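Xyloglucanase (Paenibacillus pabuli, PDB 2JEP) hydrolyses xyloglucan of the plant cell wall, probably by cutting its glucan backbone, as a glycoside hydrolase of family 5. Local coordinates at residues Y171-F177 / N216-L222; N200-Q204 / G239-T244; F324-D328 / R340-A344. Where two conformers were deposited one is given. Residue numbers count along the deposited sequence, not the author numbering.

Interaction 1: Y171-F177 / N216-L222; sequences YNDRLIF and NNNARWL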
ATOM      1  N   TYR A 171       9.416   8.984 -15.878  1.00 11.11           N
ATOM      2  CA  TYR A 171      10.018   8.751 -14.572  1.00 10.33           C
ATOM      3  C   TYR A 171      10.788   7.436 -14.540  1.00  9.75           C
ATOM      4  O   TYR A 171      10.385   6.454 -15.162  1.00 10.17           O
ATOM      5  CB  TYR A 171       8.931   8.722 -13.488  1.00 10.23           C
ATOM      6  CG  TYR A 171       8.387  10.090 -13.179  1.00  9.93           C
ATOM      7  CD1 TYR A 171       7.657  10.821 -14.121  1.00 11.93           C
ATOM      8  CD2 TYR A 171       8.613  10.689 -11.942  1.00 10.82           C
ATOM      9  CE1 TYR A 171       7.179  12.087 -13.846  1.00 11.65           C
ATOM     10  CE2 TYR A 171       8.119  11.960 -11.659  1.00  9.75           C
ATOM     11  CZ  TYR A 171       7.409  12.669 -12.617  1.00 10.32           C
ATOM     12  OH  TYR A 171       6.913  13.935 -12.403  1.00 11.96           O
ATOM     13  N   ASN A 172      11.915   7.420 -13.830  1.00  9.79           N
ATOM     14  CA  ASN A 172      12.759   6.237 -13.752  1.00 10.30           C
ATOM     15  C   ASN A 172      12.169   5.173 -12.823  1.00 10.19           C
ATOM     16  O   ASN A 172      11.010   5.299 -12.373  1.00  9.54           O
ATOM     17  CB  ASN A 172      14.222   6.612 -13.461  1.00 10.71           C
ATOM     18  CG  ASN A 172      14.485   7.031 -12.038  1.00 10.71           C
ATOM     19  OD1 ASN A 172      13.687   6.776 -11.137  1.00 10.49           O
ATOM     20  ND2 ASN A 172      15.654   7.672 -11.819  1.00 14.73           N
ATOM     21  N   ASP A 173      12.946   4.130 -12.550  1.00 10.23           N
ATOM     22  CA  ASP A 173      12.457   2.979 -11.819  1.00 10.40           C
ATOM     23  C   ASP A 173      12.214   3.253 -10.340  1.00  9.63           C
ATOM     24  O   ASP A 173      11.716   2.359  -9.638  1.00 10.23           O
ATOM     25  CB  ASP A 173      13.386   1.778 -11.944  1.00 11.02           C
ATOM     26  CG  ASP A 173      13.303   1.076 -13.288  1.00 12.97           C
ATOM     27  OD1 ASP A 173      12.488   1.439 -14.155  1.00 12.69           O
ATOM     28  OD2 ASP A 173      14.080   0.103 -13.448  1.00 15.73           O
ATOM     29  N   ARG A 174      12.544   4.446  -9.852  1.00  9.63           N
ATOM     30  CA  ARG A 174      12.141   4.828  -8.500  0.50  9.40           C
ATOM     31  C   ARG A 174      10.633   5.056  -8.385  1.00  9.09           C
ATOM     32  O   ARG A 174      10.116   5.063  -7.278  1.00  9.59           O
ATOM     33  CB  ARG A 174      12.933   6.018  -7.963  0.50 10.04           C
ATOM     34  CG  ARG A 174      14.325   5.601  -7.455  0.50 10.16           C
ATOM     35  CD  ARG A 174      15.059   6.717  -6.710  0.50  9.90           C
ATOM     36  NE  ARG A 174      15.384   7.842  -7.594  0.50  9.84           N
ATOM     37  CZ  ARG A 174      14.717   8.994  -7.670  0.50 10.83           C
ATOM     38  NH1 ARG A 174      13.633   9.197  -6.937  0.50 10.31           N
ATOM     39  NH2 ARG A 174      15.122   9.954  -8.519  0.50 11.48           N
ATOM     40  N   LEU A 175       9.927   5.236  -9.505  1.00  8.02           N
ATOM     41  CA  LEU A 175       8.470   5.325  -9.480  1.00  8.19           C
ATOM     42  C   LEU A 175       7.863   3.967  -9.852  1.00  7.51           C
ATOM     43  O   LEU A 175       8.118   3.410 -10.931  1.00  8.03           O
ATOM     44  CB  LEU A 175       7.968   6.420 -10.426  1.00  8.29           C
ATOM     45  CG  LEU A 175       6.447   6.585 -10.454  1.00  9.07           C
ATOM     46  CD1 LEU A 175       5.857   6.966  -9.082  1.00  8.89           C
ATOM     47  CD2 LEU A 175       6.051   7.626 -11.514  1.00  8.87           C
ATOM     48  N   ILE A 176       7.058   3.450  -8.925  1.00  6.67           N
ATOM     49  CA  ILE A 176       6.353   2.188  -9.021  1.00  6.41           C
ATOM     50  C   ILE A 176       4.869   2.448  -9.152  1.00  6.68           C
ATOM     51  O   ILE A 176       4.335   3.286  -8.429  1.00  7.38           O
ATOM     52  CB  ILE A 176       6.616   1.357  -7.752  1.00  7.51           C
ATOM     53  CG1 ILE A 176       8.116   1.043  -7.616  1.00  7.96           C
ATOM     54  CG2 ILE A 176       5.761   0.060  -7.723  1.00  7.90           C
ATOM     55  CD1 ILE A 176       8.517   0.579  -6.224  1.00  9.87           C
ATOM     56  N   PHE A 177       4.204   1.753 -10.070  1.00  7.11           N
ATOM     57  CA  PHE A 177       2.752   1.810 -10.161  1.00  6.23           C
ATOM     58  C   PHE A 177       2.171   0.574  -9.466  1.00  6.63           C
ATOM     59  O   PHE A 177       2.634  -0.543  -9.712  1.00  7.13           O
ATOM     60  CB  PHE A 177       2.243   1.797 -11.606  1.00  6.94           C
ATOM     61  CG  PHE A 177       2.741   2.911 -12.501  1.00  7.87           C
ATOM     62  CD1 PHE A 177       3.173   4.128 -12.021  1.00  8.27           C
ATOM     63  CD2 PHE A 177       2.715   2.743 -13.865  1.00  8.17           C
ATOM     64  CE1 PHE A 177       3.609   5.119 -12.899  1.00  8.49           C
ATOM     65  CE2 PHE A 177       3.120   3.734 -14.738  1.00  9.06           C
ATOM     66  CZ  PHE A 177       3.586   4.917 -14.251  1.00  9.18           C
ATOM     67  N   ASN A 216       9.518   4.885 -19.985  1.00 12.93           N
ATOM     68  CA  ASN A 216      10.045   3.849 -19.128  1.00 11.71           C
ATOM     69  C   ASN A 216       8.934   2.927 -18.589  1.00 10.49           C
ATOM     70  O   ASN A 216       9.219   2.046 -17.782  1.00 11.12           O
ATOM     71  CB  ASN A 216      10.790   4.496 -17.959  1.00 12.17           C
ATOM     72  CG  ASN A 216      11.585   3.500 -17.143  1.00 12.36           C
ATOM     73  OD1 ASN A 216      12.306   2.667 -17.691  1.00 14.18           O
ATOM     74  ND2 ASN A 216      11.434   3.552 -15.816  1.00 13.12           N
ATOM     75  N   ASN A 217       7.690   3.120 -19.019  1.00 10.21           N
ATOM     76  CA  ASN A 217       6.608   2.289 -18.485  1.00  9.64           C
ATOM     77  C   ASN A 217       6.706   0.834 -18.904  1.00 10.54           C
ATOM     78  O   ASN A 217       6.165  -0.035 -18.237  1.00 10.66           O
ATOM     79  CB  ASN A 217       5.265   2.847 -18.897  1.00  9.80           C
ATOM     80  CG  ASN A 217       4.966   4.163 -18.216  1.00  8.80           C
ATOM     81  OD1 ASN A 217       5.488   4.433 -17.129  1.00 10.26           O
ATOM     82  ND2 ASN A 217       4.134   4.979 -18.835  1.00 10.07           N
ATOM     83  N   ASN A 218       7.398   0.547 -20.002  1.00 10.65           N
ATOM     84  CA  ASN A 218       7.576  -0.823 -20.400  1.00 11.14           C
ATOM     85  C   ASN A 218       8.605  -1.561 -19.553  1.00 10.03           C
ATOM     86  O   ASN A 218       8.688  -2.788 -19.625  1.00 10.44           O
ATOM     87  CB  ASN A 218       7.842  -0.932 -21.907  1.00 11.54           C
ATOM     88  CG  ASN A 218       9.187  -0.419 -22.310  1.00 13.47           C
ATOM     89  OD1 ASN A 218       9.869   0.228 -21.548  1.00 15.33           O
ATOM     90  ND2 ASN A 218       9.583  -0.722 -23.549  1.00 17.76           N
ATOM     91  N   ALA A 219       9.344  -0.822 -18.711  1.00  9.98           N
ATOM     92  CA  ALA A 219      10.413  -1.418 -17.914  1.00 10.08           C
ATOM     93  C   ALA A 219      10.249  -1.318 -16.412  1.00 10.06           C
ATOM     94  O   ALA A 219      10.915  -2.031 -15.680  1.00 10.45           O
ATOM     95  CB  ALA A 219      11.767  -0.802 -18.314  1.00 11.67           C
ATOM     96  N   ARG A 220       9.386  -0.421 -15.935  1.00  9.34           N
ATOM     97  CA  ARG A 220       9.351  -0.131 -14.506  1.00  9.33           C
ATOM     98  C   ARG A 220       8.738  -1.274 -13.694  1.00  9.28           C
ATOM     99  O   ARG A 220       8.069  -2.155 -14.226  1.00  8.99           O
ATOM    100  CB  ARG A 220       8.652   1.184 -14.226  1.00  9.79           C
ATOM    101  CG  ARG A 220       7.158   1.129 -14.226  1.00 10.04           C
ATOM    102  CD  ARG A 220       6.506   2.445 -13.760  1.00  9.01           C
ATOM    103  NE  ARG A 220       6.744   3.521 -14.716  1.00  9.25           N
ATOM    104  CZ  ARG A 220       7.707   4.431 -14.654  1.00  9.33           C
ATOM    105  NH1 ARG A 220       8.540   4.505 -13.637  1.00  9.21           N
ATOM    106  NH2 ARG A 220       7.851   5.272 -15.659  1.00  9.94           N
ATOM    107  N   TRP A 221       8.958  -1.232 -12.385  1.00  8.76           N
ATOM    108  CA  TRP A 221       8.318  -2.174 -11.490  1.00  9.27           C
ATOM    109  C   TRP A 221       6.841  -1.848 -11.310  1.00  7.99           C
ATOM    110  O   TRP A 221       6.450  -0.688 -11.136  1.00  8.20           O
ATOM    111  CB  TRP A 221       9.018  -2.153 -10.139  1.00  9.91           C
ATOM    112  CG  TRP A 221      10.390  -2.708 -10.186  1.00 10.61           C
ATOM    113  CD1 TRP A 221      11.562  -2.024 -10.393  1.00 12.44           C
ATOM    114  CD2 TRP A 221      10.750  -4.073 -10.017  1.00 10.61           C
ATOM    115  NE1 TRP A 221      12.616  -2.898 -10.374  1.00 12.14           N
ATOM    116  CE2 TRP A 221      12.149  -4.162 -10.149  1.00 10.67           C
ATOM    117  CE3 TRP A 221      10.024  -5.239  -9.812  1.00 10.15           C
ATOM    118  CZ2 TRP A 221      12.838  -5.379 -10.035  1.00 12.26           C
ATOM    119  CZ3 TRP A 221      10.712  -6.445  -9.713  1.00 11.73           C
ATOM    120  CH2 TRP A 221      12.103  -6.495  -9.826  1.00 11.82           C
ATOM    121  N   LEU A 222       6.025  -2.904 -11.319  1.00  8.14           N
ATOM    122  CA  LEU A 222       4.585  -2.806 -11.141  1.00  8.11           C
ATOM    123  C   LEU A 222       4.169  -3.708  -9.991  1.00  7.65           C
ATOM    124  O   LEU A 222       4.552  -4.877  -9.946  1.00  9.80           O
ATOM    125  CB  LEU A 222       3.883  -3.271 -12.409  1.00  8.14           C
ATOM    126  CG  LEU A 222       4.265  -2.546 -13.710  1.00  8.10           C
ATOM    127  CD1 LEU A 222       3.494  -3.138 -14.891  1.00  9.18           C
ATOM    128  CD2 LEU A 222       4.046  -1.065 -13.602  1.00  8.44           C
TER
HETATM  129  O   HOH W   1       9.746   1.095 -10.904  1.00  9.28           O
HETATM  130  O   HOH W   2      13.529  -2.008 -15.050  1.00 14.47           O
HETATM  131  O   HOH W   3      14.917  -1.051 -11.019  1.00 17.39           O
HETATM  132  O   HOH W   4      14.275   1.195 -16.472  1.00 18.64           O
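The guanidinium of R220 is the hub of this contact. R220 NH2 donates to Y171 O at 2.8 Å. R220 NH1 donates to L175 O at 2.9 Å and to Y171 O at 3.1 Å, with a weak bond from R220 NH1 to N172 O at 2.9 Å. These three carbonyls lie near the guanidinium plane. From its own segment, N217 OD1 accepts from both R220 NE and R220 NH2, at 2.9 Å each. N217 ND2 donates to T213 OG1 and A165 O. N216 ND2 adds two bonds, to D173 OD1 at 2.9 Å and to Y171 O at 3.2 Å.

Further out, water takes over. Water 1 joins D173 O, L175 O and W221 N. Water 2 links D173 OD2 to A219 O, and water 3 links D173 OD2 to W221 NE1.

Packing follows. R220 CD lies 3.7 Å from the centroid of the F177 ring, over its face, as a CH-pi contact. F177 CB meets L222 CD2 at 3.9 Å. F177 and L222 form a parallel bridge, CA to CA 5.1 Å, where strands 175-178 and 222-225 become neighbours in the barrel. F177 N bonds weakly to W221 O at 3.5 Å, and L222 CA lies 3.3 Å from F177 O.

The site is at the N-terminal ends of the strands, whereas a TIM barrel has its active site at the C-terminal ends. Across the two segments, the arginine charge is met by neutral carbonyls, not by a carboxylate. R220 thus binds the type I turn N172-L175 and the residue before it through backbone oxygens, Y171 O and L175 O above all.

Interaction 2: N200-Q204 / G239-T244; sequences NAYNQ and GFTLPT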
ATOM      1  N   ASN A 200      -7.930 -10.833 -10.940  1.00  6.22           N
ATOM      2  CA  ASN A 200      -6.774 -11.221 -11.747  1.00  6.79           C
ATOM      3  C   ASN A 200      -6.814 -10.542 -13.114  1.00  6.92           C
ATOM      4  O   ASN A 200      -5.782 -10.135 -13.653  1.00  7.59           O
ATOM      5  CB  ASN A 200      -6.708 -12.740 -11.924  1.00  6.56           C
ATOM      6  CG  ASN A 200      -6.442 -13.504 -10.638  1.00  7.52           C
ATOM      7  OD1 ASN A 200      -5.645 -13.078  -9.789  1.00  7.74           O
ATOM      8  ND2 ASN A 200      -7.047 -14.697 -10.529  1.00  7.36           N
ATOM      9  N   ALA A 201      -8.019 -10.413 -13.670  1.00  7.07           N
ATOM     10  CA  ALA A 201      -8.177  -9.732 -14.957  1.00  7.12           C
ATOM     11  C   ALA A 201      -7.758  -8.277 -14.852  1.00  7.06           C
ATOM     12  O   ALA A 201      -7.108  -7.757 -15.747  1.00  7.93           O
ATOM     13  CB  ALA A 201      -9.606  -9.863 -15.471  1.00  8.09           C
ATOM     14  N   TYR A 202      -8.129  -7.601 -13.762  1.00  7.12           N
ATOM     15  CA  TYR A 202      -7.708  -6.210 -13.576  1.00  7.03           C
ATOM     16  C   TYR A 202      -6.182  -6.151 -13.542  1.00  7.04           C
ATOM     17  O   TYR A 202      -5.568  -5.308 -14.193  1.00  7.46           O
ATOM     18  CB  TYR A 202      -8.296  -5.574 -12.304  1.00  6.93           C
ATOM     19  CG  TYR A 202      -9.797  -5.639 -12.137  1.00  6.90           C
ATOM     20  CD1 TYR A 202     -10.658  -5.790 -13.213  1.00  7.03           C
ATOM     21  CD2 TYR A 202     -10.368  -5.519 -10.869  1.00  6.81           C
ATOM     22  CE1 TYR A 202     -12.012  -5.887 -13.030  1.00  7.46           C
ATOM     23  CE2 TYR A 202     -11.730  -5.612 -10.676  1.00  7.06           C
ATOM     24  CZ  TYR A 202     -12.563  -5.804 -11.756  1.00  7.36           C
ATOM     25  OH  TYR A 202     -13.907  -5.921 -11.541  1.00  8.88           O
ATOM     26  N   ASN A 203      -5.552  -7.034 -12.769  1.00  6.18           N
ATOM     27  CA  ASN A 203      -4.084  -6.975 -12.711  1.00  6.44           C
ATOM     28  C   ASN A 203      -3.471  -7.167 -14.097  1.00  6.41           C
ATOM     29  O   ASN A 203      -2.501  -6.494 -14.430  1.00  7.00           O
ATOM     30  CB  ASN A 203      -3.505  -8.014 -11.743  1.00  6.46           C
ATOM     31  CG  ASN A 203      -3.600  -7.593 -10.287  1.00  6.76           C
ATOM     32  OD1 ASN A 203      -3.606  -6.408  -9.981  1.00  7.37           O
ATOM     33  ND2 ASN A 203      -3.623  -8.571  -9.371  1.00  7.29           N
ATOM     34  N   GLN A 204      -4.028  -8.082 -14.881  1.00  6.71           N
ATOM     35  CA  GLN A 204      -3.486  -8.340 -16.238  1.00  7.12           C
ATOM     36  C   GLN A 204      -3.669  -7.142 -17.159  1.00  7.23           C
ATOM     37  O   GLN A 204      -2.772  -6.764 -17.907  1.00  7.75           O
ATOM     38  CB  GLN A 204      -4.129  -9.591 -16.830  1.00  7.34           C
ATOM     39  CG  GLN A 204      -3.444 -10.028 -18.123  1.00  8.16           C
ATOM     40  CD  GLN A 204      -2.009 -10.448 -17.855  1.00  7.88           C
ATOM     41  OE1 GLN A 204      -1.767 -11.470 -17.196  1.00  9.53           O
ATOM     42  NE2 GLN A 204      -1.048  -9.640 -18.306  1.00  9.35           N
ATOM     43  N   GLY A 239      -7.353 -18.926  -5.823  1.00  8.64           N
ATOM     44  CA  GLY A 239      -7.591 -18.366  -7.143  1.00  8.42           C
ATOM     45  C   GLY A 239      -6.620 -17.308  -7.632  1.00  7.70           C
ATOM     46  O   GLY A 239      -6.699 -16.905  -8.793  1.00  8.05           O
ATOM     47  N   PHE A 240      -5.701 -16.837  -6.783  1.00  7.53           N
ATOM     48  CA  PHE A 240      -4.747 -15.832  -7.280  1.00  7.43           C
ATOM     49  C   PHE A 240      -3.919 -16.411  -8.425  1.00  7.24           C
ATOM     50  O   PHE A 240      -3.466 -17.543  -8.345  1.00  8.61           O
ATOM     51  CB  PHE A 240      -3.798 -15.391  -6.159  1.00  7.30           C
ATOM     52  CG  PHE A 240      -2.824 -14.304  -6.559  1.00  8.06           C
ATOM     53  CD1 PHE A 240      -3.256 -13.018  -6.800  1.00  8.22           C
ATOM     54  CD2 PHE A 240      -1.485 -14.583  -6.735  1.00  9.45           C
ATOM     55  CE1 PHE A 240      -2.348 -12.034  -7.147  1.00  9.73           C
ATOM     56  CE2 PHE A 240      -0.591 -13.599  -7.118  1.00  9.95           C
ATOM     57  CZ  PHE A 240      -1.026 -12.330  -7.319  1.00  9.52           C
ATOM     58  N   THR A 241      -3.710 -15.613  -9.471  1.00  7.94           N
ATOM     59  CA  THR A 241      -2.781 -15.941 -10.526  1.00  8.01           C
ATOM     60  C   THR A 241      -1.810 -14.799 -10.768  1.00  8.19           C
ATOM     61  O   THR A 241      -2.161 -13.631 -10.609  1.00  9.83           O
ATOM     62  CB  THR A 241      -3.471 -16.347 -11.840  1.00  8.70           C
ATOM     63  OG1 THR A 241      -4.238 -15.251 -12.334  1.00 10.58           O
ATOM     64  CG2 THR A 241      -4.358 -17.586 -11.643  1.00 10.57           C
ATOM     65  N   LEU A 242      -0.589 -15.144 -11.143  1.00  8.49           N
ATOM     66  CA  LEU A 242       0.414 -14.148 -11.488  1.00  8.96           C
ATOM     67  C   LEU A 242       0.180 -13.668 -12.919  1.00  9.52           C
ATOM     68  O   LEU A 242      -0.050 -14.471 -13.818  1.00 10.79           O
ATOM     69  CB  LEU A 242       1.825 -14.731 -11.345  1.00  9.75           C
ATOM     70  CG  LEU A 242       2.243 -14.954  -9.889  1.00 10.97           C
ATOM     71  CD1 LEU A 242       3.359 -15.995  -9.833  1.00 13.97           C
ATOM     72  CD2 LEU A 242       2.632 -13.639  -9.199  1.00 11.47           C
ATOM     73  N   PRO A 243       0.234 -12.352 -13.151  1.00  9.72           N
ATOM     74  CA  PRO A 243       0.036 -11.884 -14.507  1.00 10.22           C
ATOM     75  C   PRO A 243       1.183 -12.264 -15.427  1.00 10.12           C
ATOM     76  O   PRO A 243       2.312 -12.397 -14.970  1.00 11.49           O
ATOM     77  CB  PRO A 243      -0.020 -10.367 -14.351  1.00 11.08           C
ATOM     78  CG  PRO A 243       0.645 -10.080 -13.103  1.00 13.86           C
ATOM     79  CD  PRO A 243       0.476 -11.243 -12.215  1.00 10.76           C
ATOM     80  N   THR A 244       0.901 -12.413 -16.716  1.00  9.08           N
ATOM     81  CA  THR A 244       1.959 -12.461 -17.707  1.00  9.63           C
ATOM     82  C   THR A 244       2.429 -11.023 -17.951  1.00  9.45           C
ATOM     83  O   THR A 244       1.752 -10.070 -17.590  1.00  9.36           O
ATOM     84  CB  THR A 244       1.457 -13.077 -19.040  1.00  9.55           C
ATOM     85  OG1 THR A 244       0.360 -12.310 -19.563  1.00 10.40           O
ATOM     86  CG2 THR A 244       0.997 -14.527 -18.843  1.00 10.65           C
TER
HETATM   87  O   HOH W   5      -3.605 -11.351 -10.297  1.00  8.04           O
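Two amide side chains, one helical turn apart on helix 193-211, read the backbone of the loop segment 239-244, extended from F240 on. N200 has chi1 in the m well, and its CB points toward the segment. N200 ND2 donates to G239 O at 2.8 Å, while N200 OD1 accepts from T241 N at 3.2 Å. The amide therefore brackets F240. Q204 has chi1 t and chi2 p, a bent shape that brings its amide alongside T244. Q204 OE1 accepts from T244 N at 2.9 Å, and Q204 NE2 donates to T244 O at 2.9 Å. Both polar backbone atoms of T244 are so paired with one side chain. P243 sits beside it, with its CB 3.5 Å from Q204 OE1.

N203 takes chi1 m and meets the segment through water 5. That water accepts from N203 ND2 at 2.9 Å and donates to N200 OD1 and T241 O, both at 2.7 Å. N203 OD1 is hydrogen-bonded to S179 OG, and N203 ND2 also to P225 O. F240 has chi1 t, which places its CD1 3.8 Å from N200 OD1. G239 has phi 125°, where a CB would strike the preceding carbonyl oxygen.

This is a surface contact of the TIM barrel. It joins helix 193-211 to the loop between helix 231-235 and strand 259-265. F240 also rests on Y196 and P243 on V207, both of helix 193-211, while L242 packs on I261 and P243 on I259 of strand 259-265.

Interaction 3: F324-D328 / R340-A344; sequences FGSID and RAAYA
This is a buried contact between a beta-alpha loop of the TIM barrel and the helix that the loop leads into. Segment 324-328 leaves the C-terminal end of strand 319-324, and segment 340-344 lies in helix 336-353. In family 5 enzymes the C-terminal end of this seventh strand typically carries the catalytic nucleophile.

Build 324-328 as an extended chain. Phi/psi are -157/162 for F324, 154/178 for G325, -139/143 for S326, -79/153 for I327 and -73/111 for D328. At the G325 angles a CB would strike the preceding carbonyl oxygen. Segment 340-344 is regular helix. The two run in opposite senses: G325 CA is 6.3 Å from A344 CA, and S326 CA is 5.9 Å from R340 CA.

R340 takes m, t, m for chi1 to chi3, with chi4 154°. R340 NH1 donates to S326 O at 3.0 Å. D328 N lies over one guanidinium face, 3.4 Å from R340 NH1; both are donors, so this is not a hydrogen bond. D328 OD2 forms a long salt bridge to R340 NH2 at 3.8 Å, of charge alone. D328 OD1 is hydrogen-bonded to T330 OG1, R340 NE to N337 OD1, and Y343 OH to S267 O.

Y343 (chi1 t, chi2 69°) sets its CE2 3.6 Å from G325 O. Its ring meets F271 and W282 edge-to-face. F324 (chi1 p, chi2 -86°) packs CE2 against A344 CB at 4.2 Å. S326, chi1 p, sets OG 3.3 Å from R340 CG. Water 6 lies 2.8 Å from S326 OG and donates to R340 O at 2.8 Å.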
ATOM      1  N   PHE A 324       1.248  -1.452   7.246  1.00  5.88           N
ATOM      2  CA  PHE A 324       1.179  -2.119   8.531  1.00  6.23           C
ATOM      3  C   PHE A 324       1.181  -1.015   9.600  1.00  6.05           C
ATOM      4  O   PHE A 324       1.636   0.100   9.349  1.00  6.70           O
ATOM      5  CB  PHE A 324       2.356  -3.076   8.766  1.00  7.52           C
ATOM      6  CG  PHE A 324       3.662  -2.378   9.053  1.00  7.11           C
ATOM      7  CD1 PHE A 324       4.468  -1.964   8.031  1.00  7.17           C
ATOM      8  CD2 PHE A 324       4.098  -2.176  10.351  1.00  7.55           C
ATOM      9  CE1 PHE A 324       5.650  -1.298   8.294  1.00  7.32           C
ATOM     10  CE2 PHE A 324       5.277  -1.529  10.603  1.00  7.13           C
ATOM     11  CZ  PHE A 324       6.053  -1.081   9.594  1.00  8.04           C
ATOM     12  N   GLY A 325       0.752  -1.350  10.814  1.00  6.55           N
ATOM     13  CA  GLY A 325       0.793  -0.416  11.922  1.00  6.90           C
ATOM     14  C   GLY A 325      -0.258  -0.730  12.960  1.00  5.95           C
ATOM     15  O   GLY A 325      -1.091  -1.643  12.786  1.00  7.03           O
ATOM     16  N   SER A 326      -0.250   0.057  14.038  1.00  6.60           N
ATOM     17  CA  SER A 326      -1.196  -0.107  15.127  1.00  6.55           C
ATOM     18  C   SER A 326      -1.695   1.236  15.634  1.00  6.43           C
ATOM     19  O   SER A 326      -0.935   2.218  15.687  1.00  6.86           O
ATOM     20  CB  SER A 326      -0.604  -0.957  16.248  1.00  6.70           C
ATOM     21  OG  SER A 326       0.566  -0.385  16.791  1.00  7.67           O
ATOM     22  N   ILE A 327      -2.968   1.269  15.996  1.00  6.30           N
ATOM     23  CA  ILE A 327      -3.584   2.519  16.402  1.00  7.48           C
ATOM     24  C   ILE A 327      -3.252   2.918  17.841  1.00  7.15           C
ATOM     25  O   ILE A 327      -3.033   2.071  18.725  1.00  7.56           O
ATOM     26  CB  ILE A 327      -5.121   2.494  16.224  1.00  7.25           C
ATOM     27  CG1 ILE A 327      -5.823   1.440  17.118  1.00  7.50           C
ATOM     28  CG2 ILE A 327      -5.451   2.336  14.747  1.00  7.73           C
ATOM     29  CD1 ILE A 327      -7.298   1.525  17.080  1.00  9.16           C
ATOM     30  N   ASP A 328      -3.280   4.230  18.085  1.00  6.86           N
ATOM     31  CA  ASP A 328      -2.924   4.802  19.382  1.00  6.79           C
ATOM     32  C   ASP A 328      -3.999   4.535  20.416  1.00  7.21           C
ATOM     33  O   ASP A 328      -5.095   5.091  20.343  1.00  7.24           O
ATOM     34  CB  ASP A 328      -2.692   6.297  19.208  1.00  6.82           C
ATOM     35  CG  ASP A 328      -2.199   7.007  20.462  1.00  7.19           C
ATOM     36  OD1 ASP A 328      -2.403   6.476  21.571  1.00  8.16           O
ATOM     37  OD2 ASP A 328      -1.629   8.118  20.283  1.00  7.48           O
ATOM     38  N   ARG A 340       3.128  -0.539  20.540  1.00  6.76           N
ATOM     39  CA  ARG A 340       3.142  -0.059  19.169  1.00  6.86           C
ATOM     40  C   ARG A 340       4.549  -0.076  18.602  1.00  7.28           C
ATOM     41  O   ARG A 340       4.771  -0.445  17.457  1.00  6.85           O
ATOM     42  CB  ARG A 340       2.503   1.331  19.075  1.00  7.55           C
ATOM     43  CG  ARG A 340       1.037   1.324  19.535  1.00  6.76           C
ATOM     44  CD  ARG A 340       0.193   2.373  18.833  1.00  8.92           C
ATOM     45  NE  ARG A 340       0.699   3.703  19.100  1.00  8.48           N
ATOM     46  CZ  ARG A 340       0.546   4.771  18.299  1.00  8.23           C
ATOM     47  NH1 ARG A 340      -0.060   4.707  17.109  1.00  8.18           N
ATOM     48  NH2 ARG A 340       1.026   5.920  18.699  1.00  9.07           N
ATOM     49  N   ALA A 341       5.517   0.328  19.415  1.00  7.28           N
ATOM     50  CA  ALA A 341       6.904   0.240  19.023  1.00  6.97           C
ATOM     51  C   ALA A 341       7.315  -1.212  18.822  1.00  7.15           C
ATOM     52  O   ALA A 341       7.934  -1.543  17.810  1.00  7.88           O
ATOM     53  CB  ALA A 341       7.799   0.934  20.052  1.00  7.44           C
ATOM     54  N   ALA A 342       7.019  -2.083  19.794  1.00  7.60           N
ATOM     55  CA  ALA A 342       7.426  -3.498  19.681  1.00  7.78           C
ATOM     56  C   ALA A 342       6.846  -4.139  18.432  1.00  7.66           C
ATOM     57  O   ALA A 342       7.533  -4.898  17.738  1.00  8.07           O
ATOM     58  CB  ALA A 342       7.032  -4.277  20.938  1.00  8.74           C
ATOM     59  N   TYR A 343       5.577  -3.856  18.155  1.00  7.29           N
ATOM     60  CA  TYR A 343       4.898  -4.403  16.969  1.00  7.14           C
ATOM     61  C   TYR A 343       5.549  -3.872  15.703  1.00  6.74           C
ATOM     62  O   TYR A 343       5.846  -4.629  14.788  1.00  7.40           O
ATOM     63  CB  TYR A 343       3.436  -3.993  17.004  1.00  7.04           C
ATOM     64  CG  TYR A 343       2.541  -4.531  15.927  1.00  7.09           C
ATOM     65  CD1 TYR A 343       2.213  -5.849  15.877  1.00  7.58           C
ATOM     66  CD2 TYR A 343       2.013  -3.711  14.973  1.00  8.00           C
ATOM     67  CE1 TYR A 343       1.359  -6.352  14.949  1.00  8.18           C
ATOM     68  CE2 TYR A 343       1.164  -4.198  13.998  1.00  9.17           C
ATOM     69  CZ  TYR A 343       0.824  -5.525  13.986  1.00  8.47           C
ATOM     70  OH  TYR A 343      -0.039  -5.972  13.009  1.00  8.68           O
ATOM     71  N   ALA A 344       5.801  -2.566  15.642  1.00  7.02           N
ATOM     72  CA  ALA A 344       6.385  -2.003  14.440  1.00  7.52           C
ATOM     73  C   ALA A 344       7.772  -2.575  14.197  1.00  7.96           C
ATOM     74  O   ALA A 344       8.140  -2.878  13.056  1.00  8.50           O
ATOM     75  CB  ALA A 344       6.462  -0.463  14.514  1.00  8.22           C
TER
HETATM   76  O   HOH W   6       2.912  -0.187  15.314  1.00  8.09           O

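How the interactions relate
From the N terminus, the chain first enters interaction 1 at 171-177, the loop and turn that lead into strand 175-178. It then runs through helix 193-211, where interaction 2 opens, and returns at 216-222 to close interaction 1. This closes a beta-alpha-beta crossover between the fourth and fifth barrel strands. Interaction 2 closes later, at 239-244, so the two contacts cross. Helix 193-211 is thereby tied onward to the loop before strand 259-265. The nearest atoms of interactions 1 and 2 are about 7 Å apart. Interaction 3 follows in series and closes a short loop between the seventh strand and its helix. Its centre lies about 30 Å from that of interaction 1, on the opposite side of the chain's centre.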